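Local coordinates for sugar ABC transporter substrate-binding protein, BlMnBP1 (Bifidobacterium animalis subsp. lactis ATCC 27673, PDB 6I5R), which binds manno-oligosaccharides such as mannobiose and probably delivers them to an ABC transporter for uptake, at residues 225-230 / 428-433; 239-244 / 424-429. All coordinates share one frame; numbering follows the deposited sequence.

Interaction 1: residues 225-230 / 428-433; sequences TKEPFK and IMDEWN. With ZN (zinc ion), chain E.
N433 and F229 join a type I beta turn, E227 to K230, to the flank of helix 425-443 in this solute-binding-protein fold, through an asparagine side chain that accepts one backbone N-H of the turn. With chi1 at -82°, CG of N433 lies beside its own backbone N and anti to the carbonyl carbon. Followed outward, CB comes first, 3.5 Å from E227 OE2, and CG then rests 3.6 Å from E227 CB; the two side chains cross at about a right angle. At the tip OD1 accepts from F229 N at 2.9 Å, and the N-H...O angle of 153°, with the donor in the carbonyl plane on a lone pair, identifies a well-formed bond. The other branch, ND2, donates to a water 2.9 Å away. That water in turn donates to E227 OE2 and, at 2.8 Å, to D430 OD1, so one molecule sits between two carboxylates whose like charges would otherwise probably repel.

The F229 ring supplies the apolar half. W432 meets it edge-to-face, the planes 86° apart, with CE3 standing 4.0 Å above the centre of the phenyl face, while P228 CG covers the opposite face nearer the rim. The indole and P228 thus sandwich the phenyl ring, and W436, further along the helix, adds another edge-to-face partner. M429 packs SD against F229 CB. On the far side of the helix E431 binds a zinc ion, and K226 reaches away to a salt bridge with E441. F229 O is buried without a polar partner in the model, and its nearest neighbour on the helix segment is M429 CB, 3.6 Å away.

Interaction 2: residues 239-244 / 424-429; sequences HPYAVY and TIDQIM. With ZN (zinc ion), chain D.
Y241 and Y244, one helical turn apart on helix 239-252, form two projections between which I425 and M429 of helix 425-443 fit. The short axes pass 10.8 Å apart with their N-to-C directions at 127°, so side chains rather than backbones fill the interval. Each inserted residue serves both tyrosines. I425 puts CG2 3.5 Å from Y241 OH and turns CD1 toward the backbone O of Y244. M429 lays CG against Y241 CD2, and its SD comes 3.7 Å from Y244 CD2. The sulfur lies oblique to the Y244 ring, a Met-aromatic contact, and the two side chains cross at about a right angle.

In Y241 CG is anti to the backbone N (chi1 176°), which sets the ring's root; the hydroxyl at the far end donates to D426 OD1 at 2.7 Å, on the syn side and 25° out of the carboxylate plane. A phenylalanine in its place would lack this hydroxyl, and D426 would probably be left without its mate across the helix pair and more able to turn. The Y244 hydroxyl instead bonds D204. Behind the contact, T424 and Q427 form a capping box at the start of helix 425-443, Q427 N donating to T424 OG1 and T424 N to Q427 OE1. At the start of the other segment H239 NE2 binds a zinc ion.

The chemistry is therefore divided: the M429 side chain meets ring carbons of both tyrosines, I425 methyls meet the hydroxyl end of Y241 and the backbone of Y244, and one phenol-carboxylate bond at the exposed D426 is likely to restrain the direction in which the Y241 ring points.

In the fold
Interactions 1 and 2 lie about 8 Å apart, centre to centre, and both use the first turns of helix 425-443, sharing M429. They also touch directly: F229 O is 3.4 Å from Y241 CB, and W432 CZ3 is 3.5 Å from Y244 CZ, in an edge-to-face ring pair. The loop segment 225-230 and helix 239-252, linked along the chain, thus converge on one C-terminal helix. Their centres are about 23 and 21 Å from the centre of the chain, and neither includes a residue of the sugar pocket, which W198, W265, E266 and W285 help to line. The zinc ions bound by E431 and H239 are separate from that pocket's sugar.

Interaction 1: residues 225-230 / 428-433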
ATOM      1  N   THR A 225       1.197  18.742  13.178  1.00 16.39           N
ATOM      2  CA  THR A 225       2.087  18.498  14.315  1.00 18.35           C
ATOM      3  C   THR A 225       3.531  18.744  13.896  1.00 18.92           C
ATOM      4  O   THR A 225       4.011  18.126  12.949  1.00 16.39           O
ATOM      5  CB  THR A 225       1.941  17.057  14.810  1.00 19.65           C
ATOM      6  OG1 THR A 225       0.578  16.840  15.194  1.00 16.39           O
ATOM      7  CG2 THR A 225       2.908  16.753  15.964  1.00 16.74           C
ATOM      8  N   LYS A 226       4.238  19.616  14.615  1.00 20.00           N
ATOM      9  CA  LYS A 226       5.559  20.012  14.135  1.00 19.00           C
ATOM     10  C   LYS A 226       6.603  18.904  14.245  1.00 18.03           C
ATOM     11  O   LYS A 226       7.488  18.805  13.385  1.00 18.36           O
ATOM     12  CB  LYS A 226       6.048  21.236  14.888  1.00 19.94           C
ATOM     13  CG  LYS A 226       5.564  22.504  14.268  1.00 23.15           C
ATOM     14  CD  LYS A 226       5.794  23.653  15.207  1.00 22.14           C
ATOM     15  CE  LYS A 226       5.436  24.993  14.531  1.00 25.31           C
ATOM     16  NZ  LYS A 226       5.635  26.167  15.424  1.00 31.95           N
ATOM     17  N   GLU A 227       6.557  18.084  15.292  1.00 16.39           N
ATOM     18  CA  GLU A 227       7.562  17.035  15.489  1.00 16.39           C
ATOM     19  C   GLU A 227       6.881  15.691  15.732  1.00 21.15           C
ATOM     20  O   GLU A 227       6.962  15.104  16.829  1.00 16.39           O
ATOM     21  CB  GLU A 227       8.511  17.395  16.630  1.00 22.63           C
ATOM     22  CG  GLU A 227       9.345  18.629  16.402  1.00 18.49           C
ATOM     23  CD  GLU A 227      10.497  18.730  17.405  1.00 28.08           C
ATOM     24  OE1 GLU A 227      10.253  19.078  18.597  1.00 33.76           O
ATOM     25  OE2 GLU A 227      11.643  18.418  17.013  1.00 32.11           O
ATOM     26  N   PRO A 228       6.260  15.128  14.690  1.00 16.39           N
ATOM     27  CA  PRO A 228       5.500  13.878  14.864  1.00 18.96           C
ATOM     28  C   PRO A 228       6.353  12.632  14.999  1.00 18.07           C
ATOM     29  O   PRO A 228       5.815  11.576  15.348  1.00 16.39           O
ATOM     30  CB  PRO A 228       4.643  13.805  13.596  1.00 16.39           C
ATOM     31  CG  PRO A 228       5.472  14.559  12.542  1.00 19.28           C
ATOM     32  CD  PRO A 228       6.179  15.665  13.313  1.00 16.39           C
ATOM     33  N   PHE A 229       7.643  12.712  14.725  1.00 16.39           N
ATOM     34  CA  PHE A 229       8.509  11.551  14.774  1.00 18.88           C
ATOM     35  C   PHE A 229       9.219  11.402  16.108  1.00 19.99           C
ATOM     36  O   PHE A 229       9.922  10.408  16.301  1.00 16.39           O
ATOM     37  CB  PHE A 229       9.492  11.638  13.619  1.00 16.39           C
ATOM     38  CG  PHE A 229       8.804  11.857  12.309  1.00 16.39           C
ATOM     39  CD1 PHE A 229       7.941  10.893  11.796  1.00 17.81           C
ATOM     40  CD2 PHE A 229       8.973  13.032  11.607  1.00 16.54           C
ATOM     41  CE1 PHE A 229       7.291  11.101  10.562  1.00 20.43           C
ATOM     42  CE2 PHE A 229       8.323  13.240  10.411  1.00 18.61           C
ATOM     43  CZ  PHE A 229       7.489  12.279   9.884  1.00 19.38           C
ATOM     44  N   LYS A 230       8.970  12.321  17.038  1.00 16.94           N
ATOM     45  CA  LYS A 230       9.521  12.214  18.369  1.00 20.85           C
ATOM     46  C   LYS A 230       8.898  11.047  19.126  1.00 21.54           C
ATOM     47  O   LYS A 230       7.752  10.657  18.896  1.00 16.39           O
ATOM     48  CB  LYS A 230       9.302  13.519  19.156  1.00 17.04           C
ATOM     49  CG  LYS A 230       7.879  13.802  19.585  1.00 21.81           C
ATOM     50  CD  LYS A 230       7.791  15.132  20.381  1.00 23.89           C
ATOM     51  CE  LYS A 230       8.619  15.085  21.707  1.00 24.93           C
ATOM     52  NZ  LYS A 230       8.003  14.229  22.748  1.00 27.76           N
ATOM     53  N   ILE A 428      18.117  10.297  13.902  1.00 16.39           N
ATOM     54  CA  ILE A 428      17.440  10.258  12.614  1.00 16.71           C
ATOM     55  C   ILE A 428      16.072  10.907  12.726  1.00 16.42           C
ATOM     56  O   ILE A 428      15.691  11.727  11.885  1.00 16.39           O
ATOM     57  CB  ILE A 428      17.334   8.812  12.095  1.00 16.39           C
ATOM     58  CG1 ILE A 428      18.700   8.187  11.899  1.00 16.39           C
ATOM     59  CG2 ILE A 428      16.585   8.808  10.774  1.00 16.39           C
ATOM     60  CD1 ILE A 428      18.671   6.650  11.770  1.00 17.92           C
ATOM     61  N   MET A 429      15.317  10.571  13.778  1.00 16.39           N
ATOM     62  CA  MET A 429      13.991  11.143  13.913  1.00 16.39           C
ATOM     63  C   MET A 429      14.063  12.647  14.147  1.00 16.39           C
ATOM     64  O   MET A 429      13.209  13.389  13.668  1.00 16.39           O
ATOM     65  CB  MET A 429      13.245  10.450  15.036  1.00 16.79           C
ATOM     66  CG  MET A 429      12.999   8.976  14.753  1.00 16.39           C
ATOM     67  SD  MET A 429      11.845   8.623  13.408  1.00 16.39           S
ATOM     68  CE  MET A 429      12.952   8.264  12.060  1.00 16.39           C
ATOM     69  N   ASP A 430      15.098  13.112  14.851  1.00 16.39           N
ATOM     70  CA  ASP A 430      15.285  14.542  15.045  1.00 16.39           C
ATOM     71  C   ASP A 430      15.533  15.250  13.722  1.00 17.17           C
ATOM     72  O   ASP A 430      14.988  16.332  13.494  1.00 16.39           O
ATOM     73  CB  ASP A 430      16.443  14.812  16.016  1.00 16.39           C
ATOM     74  CG  ASP A 430      16.604  16.282  16.336  1.00 23.40           C
ATOM     75  OD1 ASP A 430      15.597  16.944  16.691  1.00 23.41           O
ATOM     76  OD2 ASP A 430      17.745  16.759  16.250  1.00 17.15           O
ATOM     77  N   GLU A 431      16.348  14.662  12.837  1.00 16.39           N
ATOM     78  CA  GLU A 431      16.536  15.258  11.509  1.00 16.39           C
ATOM     79  C   GLU A 431      15.205  15.399  10.779  1.00 16.39           C
ATOM     80  O   GLU A 431      14.889  16.463  10.234  1.00 16.39           O
ATOM     81  CB  GLU A 431      17.513  14.439  10.664  1.00 17.21           C
ATOM     82  CG  GLU A 431      17.941  15.170   9.378  1.00 23.41           C
ATOM     83  CD  GLU A 431      18.546  14.266   8.308  1.00 19.27           C
ATOM     84  OE1 GLU A 431      18.642  13.019   8.447  1.00 17.93           O
ATOM     85  OE2 GLU A 431      18.954  14.819   7.271  1.00 16.39           O
ATOM     86  N   TRP A 432      14.412  14.329  10.742  1.00 16.46           N
ATOM     87  CA  TRP A 432      13.114  14.424  10.082  1.00 16.39           C
ATOM     88  C   TRP A 432      12.218  15.471  10.746  1.00 16.39           C
ATOM     89  O   TRP A 432      11.511  16.207  10.063  1.00 16.39           O
ATOM     90  CB  TRP A 432      12.404  13.067  10.081  1.00 16.39           C
ATOM     91  CG  TRP A 432      13.084  11.919   9.400  1.00 16.39           C
ATOM     92  CD1 TRP A 432      14.372  11.846   8.952  1.00 16.39           C
ATOM     93  CD2 TRP A 432      12.482  10.649   9.093  1.00 16.39           C
ATOM     94  NE1 TRP A 432      14.599  10.611   8.393  1.00 16.39           N
ATOM     95  CE2 TRP A 432      13.464   9.856   8.476  1.00 16.71           C
ATOM     96  CE3 TRP A 432      11.207  10.105   9.303  1.00 20.08           C
ATOM     97  CZ2 TRP A 432      13.214   8.554   8.062  1.00 16.39           C
ATOM     98  CZ3 TRP A 432      10.956   8.822   8.891  1.00 17.88           C
ATOM     99  CH2 TRP A 432      11.950   8.056   8.277  1.00 16.39           C
ATOM    100  N   ASN A 433      12.182  15.508  12.080  1.00 16.95           N
ATOM    101  CA  ASN A 433      11.297  16.448  12.758  1.00 16.39           C
ATOM    102  C   ASN A 433      11.598  17.889  12.361  1.00 16.39           C
ATOM    103  O   ASN A 433      10.683  18.706  12.232  1.00 16.39           O
ATOM    104  CB  ASN A 433      11.414  16.289  14.278  1.00 20.96           C
ATOM    105  CG  ASN A 433      10.580  15.147  14.796  1.00 19.33           C
ATOM    106  OD1 ASN A 433       9.528  14.840  14.240  1.00 16.39           O
ATOM    107  ND2 ASN A 433      11.033  14.516  15.875  1.00 17.44           N
TER
HETATM  108 ZN    ZN E 505      18.988  13.435   5.856  1.00 20.09          ZN
HETATM  109  O   HOH W   1      13.203  15.641  17.499  1.00 26.47           O
HETATM  110  O   HOH W   2      19.245  14.583   4.126  1.00 20.06           O

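Interaction 2: residues 239-244 / 424-429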
ATOM      1  N   HIS A 239       3.107   5.329  18.385  1.00 16.39           N
ATOM      2  CA  HIS A 239       3.307   6.465  17.496  1.00 16.39           C
ATOM      3  C   HIS A 239       4.408   6.161  16.462  1.00 16.86           C
ATOM      4  O   HIS A 239       5.038   5.106  16.514  1.00 16.39           O
ATOM      5  CB  HIS A 239       3.648   7.690  18.318  1.00 17.62           C
ATOM      6  CG  HIS A 239       2.444   8.352  18.890  1.00 17.06           C
ATOM      7  ND1 HIS A 239       1.690   7.775  19.889  1.00 25.20           N
ATOM      8  CD2 HIS A 239       1.805   9.496  18.548  1.00 18.97           C
ATOM      9  CE1 HIS A 239       0.651   8.551  20.156  1.00 20.64           C
ATOM     10  NE2 HIS A 239       0.714   9.611  19.373  1.00 22.93           N
ATOM     11  N   PRO A 240       4.614   7.079  15.489  1.00 16.39           N
ATOM     12  CA  PRO A 240       5.556   6.740  14.409  1.00 16.39           C
ATOM     13  C   PRO A 240       6.952   6.350  14.888  1.00 16.39           C
ATOM     14  O   PRO A 240       7.563   5.457  14.303  1.00 16.39           O
ATOM     15  CB  PRO A 240       5.559   8.008  13.546  1.00 16.39           C
ATOM     16  CG  PRO A 240       4.149   8.529  13.716  1.00 16.39           C
ATOM     17  CD  PRO A 240       3.801   8.264  15.171  1.00 16.39           C
ATOM     18  N   TYR A 241       7.479   7.015  15.919  1.00 16.39           N
ATOM     19  CA  TYR A 241       8.803   6.668  16.439  1.00 16.39           C
ATOM     20  C   TYR A 241       8.937   5.169  16.679  1.00 16.39           C
ATOM     21  O   TYR A 241       9.973   4.566  16.367  1.00 16.39           O
ATOM     22  CB  TYR A 241       9.056   7.469  17.730  1.00 16.39           C
ATOM     23  CG  TYR A 241      10.350   7.167  18.446  1.00 19.42           C
ATOM     24  CD1 TYR A 241      10.427   6.100  19.334  1.00 16.39           C
ATOM     25  CD2 TYR A 241      11.494   7.946  18.254  1.00 16.39           C
ATOM     26  CE1 TYR A 241      11.604   5.809  19.992  1.00 16.39           C
ATOM     27  CE2 TYR A 241      12.684   7.647  18.904  1.00 16.53           C
ATOM     28  CZ  TYR A 241      12.720   6.582  19.790  1.00 21.49           C
ATOM     29  OH  TYR A 241      13.863   6.254  20.483  1.00 16.39           O
ATOM     30  N   ALA A 242       7.912   4.550  17.259  1.00 16.39           N
ATOM     31  CA  ALA A 242       8.054   3.146  17.605  1.00 17.14           C
ATOM     32  C   ALA A 242       8.149   2.281  16.364  1.00 16.98           C
ATOM     33  O   ALA A 242       8.699   1.175  16.422  1.00 16.39           O
ATOM     34  CB  ALA A 242       6.890   2.687  18.475  1.00 16.39           C
ATOM     35  N   VAL A 243       7.567   2.733  15.253  1.00 16.39           N
ATOM     36  CA  VAL A 243       7.613   1.956  14.023  1.00 17.59           C
ATOM     37  C   VAL A 243       9.011   1.980  13.442  1.00 16.39           C
ATOM     38  O   VAL A 243       9.602   0.939  13.145  1.00 16.39           O
ATOM     39  CB  VAL A 243       6.590   2.505  13.017  1.00 16.39           C
ATOM     40  CG1 VAL A 243       6.716   1.811  11.661  1.00 16.86           C
ATOM     41  CG2 VAL A 243       5.193   2.376  13.564  1.00 16.39           C
ATOM     42  N   TYR A 244       9.554   3.176  13.260  1.00 16.39           N
ATOM     43  CA  TYR A 244      10.873   3.297  12.660  1.00 16.39           C
ATOM     44  C   TYR A 244      11.948   2.717  13.551  1.00 16.39           C
ATOM     45  O   TYR A 244      12.927   2.180  13.039  1.00 16.39           O
ATOM     46  CB  TYR A 244      11.181   4.759  12.358  1.00 16.39           C
ATOM     47  CG  TYR A 244      10.205   5.373  11.363  1.00 16.39           C
ATOM     48  CD1 TYR A 244      10.071   4.847  10.087  1.00 16.39           C
ATOM     49  CD2 TYR A 244       9.410   6.438  11.713  1.00 16.39           C
ATOM     50  CE1 TYR A 244       9.176   5.393   9.189  1.00 16.39           C
ATOM     51  CE2 TYR A 244       8.507   6.975  10.830  1.00 16.39           C
ATOM     52  CZ  TYR A 244       8.413   6.463   9.565  1.00 16.85           C
ATOM     53  OH  TYR A 244       7.512   7.043   8.681  1.00 16.39           O
ATOM     54  N   THR A 424      21.916   7.277  15.987  1.00 16.39           N
ATOM     55  CA  THR A 424      20.847   6.613  16.727  1.00 16.39           C
ATOM     56  C   THR A 424      19.493   6.888  16.070  1.00 21.87           C
ATOM     57  O   THR A 424      19.342   7.817  15.272  1.00 16.39           O
ATOM     58  CB  THR A 424      20.775   7.099  18.173  1.00 21.78           C
ATOM     59  OG1 THR A 424      20.379   8.477  18.187  1.00 16.53           O
ATOM     60  CG2 THR A 424      22.116   6.896  18.885  1.00 19.64           C
ATOM     61  N   ILE A 425      18.483   6.093  16.436  1.00 16.39           N
ATOM     62  CA  ILE A 425      17.166   6.373  15.871  1.00 19.85           C
ATOM     63  C   ILE A 425      16.701   7.754  16.310  1.00 18.28           C
ATOM     64  O   ILE A 425      16.027   8.463  15.550  1.00 16.39           O
ATOM     65  CB  ILE A 425      16.152   5.277  16.244  1.00 18.65           C
ATOM     66  CG1 ILE A 425      14.844   5.483  15.469  1.00 17.47           C
ATOM     67  CG2 ILE A 425      15.830   5.295  17.743  1.00 18.56           C
ATOM     68  CD1 ILE A 425      14.980   5.430  13.952  1.00 18.40           C
ATOM     69  N   ASP A 426      17.080   8.176  17.519  1.00 16.39           N
ATOM     70  CA  ASP A 426      16.674   9.492  17.992  1.00 17.63           C
ATOM     71  C   ASP A 426      17.185  10.571  17.056  1.00 18.32           C
ATOM     72  O   ASP A 426      16.476  11.531  16.730  1.00 16.39           O
ATOM     73  CB  ASP A 426      17.229   9.762  19.390  1.00 19.40           C
ATOM     74  CG  ASP A 426      16.481   9.038  20.477  1.00 27.13           C
ATOM     75  OD1 ASP A 426      15.399   8.507  20.218  1.00 22.54           O
ATOM     76  OD2 ASP A 426      17.006   9.038  21.626  1.00 32.42           O
ATOM     77  N   GLN A 427      18.453  10.450  16.666  1.00 16.39           N
ATOM     78  CA  GLN A 427      19.082  11.440  15.820  1.00 16.39           C
ATOM     79  C   GLN A 427      18.446  11.466  14.444  1.00 20.17           C
ATOM     80  O   GLN A 427      18.255  12.539  13.866  1.00 16.39           O
ATOM     81  CB  GLN A 427      20.566  11.141  15.723  1.00 17.53           C
ATOM     82  CG  GLN A 427      21.317  11.383  17.004  1.00 19.81           C
ATOM     83  CD  GLN A 427      22.786  11.022  16.855  1.00 21.55           C
ATOM     84  OE1 GLN A 427      23.140   9.871  16.643  1.00 16.39           O
ATOM     85  NE2 GLN A 427      23.637  12.033  16.866  1.00 29.92           N
ATOM     86  N   ILE A 428      18.117  10.297  13.902  1.00 16.39           N
ATOM     87  CA  ILE A 428      17.440  10.258  12.614  1.00 16.71           C
ATOM     88  C   ILE A 428      16.072  10.907  12.726  1.00 16.42           C
ATOM     89  O   ILE A 428      15.691  11.727  11.885  1.00 16.39           O
ATOM     90  CB  ILE A 428      17.334   8.812  12.095  1.00 16.39           C
ATOM     91  CG1 ILE A 428      18.700   8.187  11.899  1.00 16.39           C
ATOM     92  CG2 ILE A 428      16.585   8.808  10.774  1.00 16.39           C
ATOM     93  CD1 ILE A 428      18.671   6.650  11.770  1.00 17.92           C
ATOM     94  N   MET A 429      15.317  10.571  13.778  1.00 16.39           N
ATOM     95  CA  MET A 429      13.991  11.143  13.913  1.00 16.39           C
ATOM     96  C   MET A 429      14.063  12.647  14.147  1.00 16.39           C
ATOM     97  O   MET A 429      13.209  13.389  13.668  1.00 16.39           O
ATOM     98  CB  MET A 429      13.245  10.450  15.036  1.00 16.79           C
ATOM     99  CG  MET A 429      12.999   8.976  14.753  1.00 16.39           C
ATOM    100  SD  MET A 429      11.845   8.623  13.408  1.00 16.39           S
ATOM    101  CE  MET A 429      12.952   8.264  12.060  1.00 16.39           C
TER
HETATM  102 ZN    ZN D 504      -0.574  10.921  20.126  1.00 37.02          ZN
HETATM  103  O   HOH W   3      -1.617   9.246  20.571  1.00 16.39           O
HETATM  104  O   HOH W   4      -1.483  10.837  21.610  1.00 33.73           O
HETATM  105  O   HOH W   5      -0.658  11.925  18.686  1.00 29.32           O
HETATM  106  O   HOH W   6      -2.071  12.350  21.039  1.00 29.94           O
HETATM  107  O   HOH W   7       0.945  11.729  21.554  1.00 28.49           O